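Local coordinates for trichothecene 15-O-acetyltransferase TRI3 (PDB 3FOT), which acetylates the C-15 hydroxyl of trichothecene intermediates, a step in the biosynthesis of mycotoxins such as T-2 toxin in Fusarium sporotrichioides, at residues K75-R86 with A117-V127. Numbering follows the deposited sequence.
Sequences KEMFELALLDAR and ARDWARGCIHV. With SO4 (sulfate ion), chain J.
With CG turned opposite the backbone N (chi1 170°) and the chain bending only at chi4, Lys75 runs along Ile125 in the opposing direction until Lys75 NZ donates to Ile125 O at 2.7 Å, tilted out of the carbonyl plane. The same Lys75 NZ makes a salt bridge with Glu79 OE2 at 2.8 Å, one helical turn on. The methylenes of Lys75 meanwhile lie against Ile125 CG2 and Val127 CG1. Trp120 and Arg86, whose CG atoms are likewise trans to N, meet at the other end. The extended arginine lays CD and then NH1 over one indole face; Arg86 CZ stands 4.6 Å from the centroid of the six-membered ring of Trp120, a cation-pi contact, yet the guanidinium is steeply inclined to the ring, 79° between planes, and presents its edge. Cys124 SG lies over the opposite face. Between these ends Leu82 CG sits 3.5 Å from Trp120 CH2 and Leu82 CD2 packs against Cys124 CB, while Leu83 is a knob among Ala117, Arg118, Trp120 and Ala121. Ala121 CB meets Leu83 CG where the axes of 75-86 and 117-124 pass 8.8 Å apart at 123°. Helix 71-88 thus packs on a helix and on edge strand 125-129, which pairs with strand 158-163. A sulfate, probably from the crystallisation liquor, accepts hydrogen bonds from His126 ND1 and Val127 N. Arg86 NE hydrogen-bonds to Tyr108 OH and Arg86 NH1 to a glycerol of likely similar origin; the tyrosine bond probably limits guanidinium rotation. A hydrogen bond and a cation-pi contact flanking an apolar seam are consistent with fixed alignment, and carbonyl and carboxylate probably stabilise the Lys75 ammonium.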
# COMPACT_ATOMS: atom_id res chain seq x y z
N LYS A 75 16.72 -12.39 13.95
CA LYS A 75 17.03 -10.97 13.95
C LYS A 75 18.40 -10.81 13.32
O LYS A 75 18.60 -9.93 12.47
CB LYS A 75 17.01 -10.43 15.38
CG LYS A 75 17.57 -9.00 15.51
CD LYS A 75 17.07 -8.34 16.81
CE LYS A 75 18.03 -7.27 17.29
NZ LYS A 75 18.16 -6.09 16.40
N GLU A 76 19.35 -11.66 13.70
CA GLU A 76 20.71 -11.51 13.13
C GLU A 76 20.69 -11.66 11.60
O GLU A 76 21.30 -10.86 10.86
CB GLU A 76 21.69 -12.51 13.79
CG GLU A 76 23.11 -12.33 13.28
CD GLU A 76 24.08 -13.45 13.69
OE1 GLU A 76 23.64 -14.49 14.22
OE2 GLU A 76 25.29 -13.26 13.41
N MET A 77 19.97 -12.67 11.11
CA MET A 77 19.87 -12.94 9.66
C MET A 77 19.16 -11.79 8.92
O MET A 77 19.56 -11.39 7.82
CB MET A 77 19.13 -14.26 9.41
CG MET A 77 19.83 -15.52 9.97
SD MET A 77 18.62 -16.87 9.96
CE MET A 77 19.07 -17.83 11.36
N PHE A 78 18.11 -11.24 9.53
CA PHE A 78 17.38 -10.14 8.87
C PHE A 78 18.16 -8.83 8.90
O PHE A 78 17.98 -7.97 8.05
CB PHE A 78 15.99 -9.98 9.48
CG PHE A 78 14.96 -10.84 8.81
CD1 PHE A 78 14.47 -10.51 7.55
CD2 PHE A 78 14.52 -12.00 9.41
CE1 PHE A 78 13.52 -11.33 6.91
CE2 PHE A 78 13.59 -12.84 8.79
CZ PHE A 78 13.08 -12.51 7.55
N GLU A 79 19.03 -8.67 9.89
CA GLU A 79 19.92 -7.51 9.89
C GLU A 79 20.86 -7.58 8.69
O GLU A 79 21.07 -6.59 7.98
CB GLU A 79 20.72 -7.46 11.19
CG GLU A 79 19.91 -7.00 12.42
CD GLU A 79 20.72 -7.22 13.69
OE1 GLU A 79 21.91 -7.56 13.57
OE2 GLU A 79 20.18 -7.06 14.79
N LEU A 80 21.41 -8.76 8.46
CA LEU A 80 22.30 -9.02 7.31
C LEU A 80 21.56 -8.80 5.98
O LEU A 80 22.05 -8.11 5.09
CB LEU A 80 22.89 -10.43 7.42
CG LEU A 80 23.88 -10.58 8.58
CD1 LEU A 80 24.21 -12.05 8.79
CD2 LEU A 80 25.16 -9.79 8.32
N ALA A 81 20.37 -9.38 5.85
CA ALA A 81 19.51 -9.18 4.71
C ALA A 81 19.18 -7.71 4.49
O ALA A 81 19.15 -7.25 3.35
CB ALA A 81 18.21 -10.01 4.87
N LEU A 82 18.90 -6.97 5.56
CA LEU A 82 18.49 -5.57 5.43
C LEU A 82 19.65 -4.71 4.91
O LEU A 82 19.47 -3.77 4.10
CB LEU A 82 18.01 -5.04 6.78
CG LEU A 82 17.53 -3.59 6.80
CD1 LEU A 82 16.36 -3.32 5.80
CD2 LEU A 82 17.09 -3.26 8.22
N LEU A 83 20.85 -5.05 5.35
CA LEU A 83 22.05 -4.38 4.80
C LEU A 83 22.20 -4.61 3.29
O LEU A 83 22.44 -3.65 2.54
CB LEU A 83 23.32 -4.80 5.55
CG LEU A 83 23.41 -4.30 7.00
CD1 LEU A 83 24.44 -5.10 7.78
CD2 LEU A 83 23.72 -2.78 7.02
N ASP A 84 22.06 -5.86 2.84
CA ASP A 84 22.11 -6.16 1.42
C ASP A 84 21.01 -5.40 0.70
O ASP A 84 21.22 -4.87 -0.39
CB ASP A 84 21.90 -7.67 1.16
CG ASP A 84 23.05 -8.52 1.66
OD1 ASP A 84 24.16 -7.95 1.89
OD2 ASP A 84 22.82 -9.75 1.81
N ALA A 85 19.83 -5.34 1.32
CA ALA A 85 18.66 -4.73 0.70
C ALA A 85 18.85 -3.22 0.58
O ALA A 85 18.41 -2.61 -0.40
CB ALA A 85 17.41 -5.06 1.47
N ARG A 86 19.51 -2.62 1.57
CA ARG A 86 19.80 -1.18 1.56
C ARG A 86 20.69 -0.86 0.37
O ARG A 86 20.49 0.15 -0.30
CB ARG A 86 20.48 -0.73 2.86
CG ARG A 86 20.82 0.79 2.81
CD ARG A 86 21.28 1.32 4.12
NE ARG A 86 21.64 2.74 4.05
CZ ARG A 86 21.77 3.55 5.09
NH1 ARG A 86 21.55 3.11 6.33
NH2 ARG A 86 22.11 4.83 4.90
N ALA A 117 26.46 1.58 9.45
CA ALA A 117 25.48 0.82 8.67
C ALA A 117 24.92 -0.35 9.48
O ALA A 117 23.72 -0.60 9.51
CB ALA A 117 26.10 0.30 7.39
N ARG A 118 25.82 -1.08 10.13
CA ARG A 118 25.40 -2.20 10.95
C ARG A 118 24.56 -1.73 12.13
O ARG A 118 23.56 -2.37 12.47
CB ARG A 118 26.63 -3.01 11.39
CG ARG A 118 27.26 -3.78 10.25
CD ARG A 118 28.36 -4.75 10.72
NE ARG A 118 29.57 -4.06 11.16
CZ ARG A 118 30.65 -3.85 10.41
NH1 ARG A 118 31.70 -3.21 10.92
NH2 ARG A 118 30.70 -4.30 9.15
N ASP A 119 24.94 -0.61 12.75
CA ASP A 119 24.15 -0.01 13.83
C ASP A 119 22.75 0.33 13.33
O ASP A 119 21.77 0.09 14.03
CB ASP A 119 24.78 1.28 14.35
CG ASP A 119 26.08 1.04 15.10
OD1 ASP A 119 26.37 -0.12 15.44
OD2 ASP A 119 26.78 2.04 15.35
N TRP A 120 22.68 0.92 12.14
CA TRP A 120 21.40 1.28 11.54
C TRP A 120 20.50 0.03 11.36
O TRP A 120 19.34 0.04 11.78
CB TRP A 120 21.57 2.01 10.19
CG TRP A 120 20.30 2.03 9.37
CD1 TRP A 120 19.24 2.88 9.50
CD2 TRP A 120 19.94 1.09 8.33
NE1 TRP A 120 18.25 2.55 8.60
CE2 TRP A 120 18.66 1.46 7.86
CE3 TRP A 120 20.59 -0.01 7.75
CZ2 TRP A 120 18.00 0.75 6.85
CZ3 TRP A 120 19.94 -0.72 6.71
CH2 TRP A 120 18.64 -0.33 6.28
N ALA A 121 21.03 -1.02 10.74
CA ALA A 121 20.24 -2.25 10.49
C ALA A 121 19.76 -2.91 11.80
O ALA A 121 18.60 -3.29 11.93
CB ALA A 121 21.04 -3.24 9.61
N ARG A 122 20.66 -3.00 12.79
CA ARG A 122 20.27 -3.52 14.10
C ARG A 122 19.10 -2.73 14.70
O ARG A 122 18.17 -3.31 15.31
CB ARG A 122 21.50 -3.50 15.01
CG ARG A 122 21.26 -3.93 16.45
CD ARG A 122 22.53 -3.70 17.29
NE ARG A 122 23.73 -4.05 16.53
CZ ARG A 122 24.71 -3.20 16.26
NH1 ARG A 122 24.67 -1.96 16.75
NH2 ARG A 122 25.76 -3.61 15.55
N GLY A 123 19.12 -1.41 14.51
CA GLY A 123 18.08 -0.51 15.00
C GLY A 123 16.72 -0.70 14.36
O GLY A 123 15.71 -0.25 14.91
N CYS A 124 16.68 -1.36 13.19
CA CYS A 124 15.45 -1.54 12.44
C CYS A 124 14.79 -2.91 12.63
O CYS A 124 13.68 -3.12 12.13
CB CYS A 124 15.70 -1.38 10.94
SG CYS A 124 16.14 0.28 10.44
N ILE A 125 15.45 -3.82 13.34
CA ILE A 125 14.90 -5.18 13.46
C ILE A 125 14.70 -5.47 14.94
O ILE A 125 15.64 -5.34 15.72
CB ILE A 125 15.86 -6.25 12.87
CG1 ILE A 125 16.30 -5.92 11.44
CG2 ILE A 125 15.22 -7.65 12.97
CD1 ILE A 125 15.24 -5.97 10.40
N HIS A 126 13.48 -5.86 15.29
CA HIS A 126 13.08 -6.05 16.68
C HIS A 126 12.44 -7.41 16.87
O HIS A 126 11.82 -7.93 15.95
CB HIS A 126 12.08 -4.96 17.05
CG HIS A 126 12.59 -3.59 16.75
ND1 HIS A 126 13.61 -3.02 17.47
CD2 HIS A 126 12.29 -2.72 15.76
CE1 HIS A 126 13.90 -1.84 16.96
NE2 HIS A 126 13.11 -1.63 15.93
N VAL A 127 12.58 -7.98 18.06
CA VAL A 127 11.95 -9.26 18.32
C VAL A 127 11.17 -9.26 19.64
O VAL A 127 11.49 -8.48 20.57
CB VAL A 127 12.97 -10.44 18.35
CG1 VAL A 127 13.83 -10.45 17.11
CG2 VAL A 127 13.81 -10.39 19.62
S SO4 J . 14.97 -5.24 20.06
O1 SO4 J . 14.62 -6.63 19.69
O2 SO4 J . 15.64 -5.27 21.37
O3 SO4 J . 15.85 -4.59 19.08
O4 SO4 J . 13.77 -4.40 20.17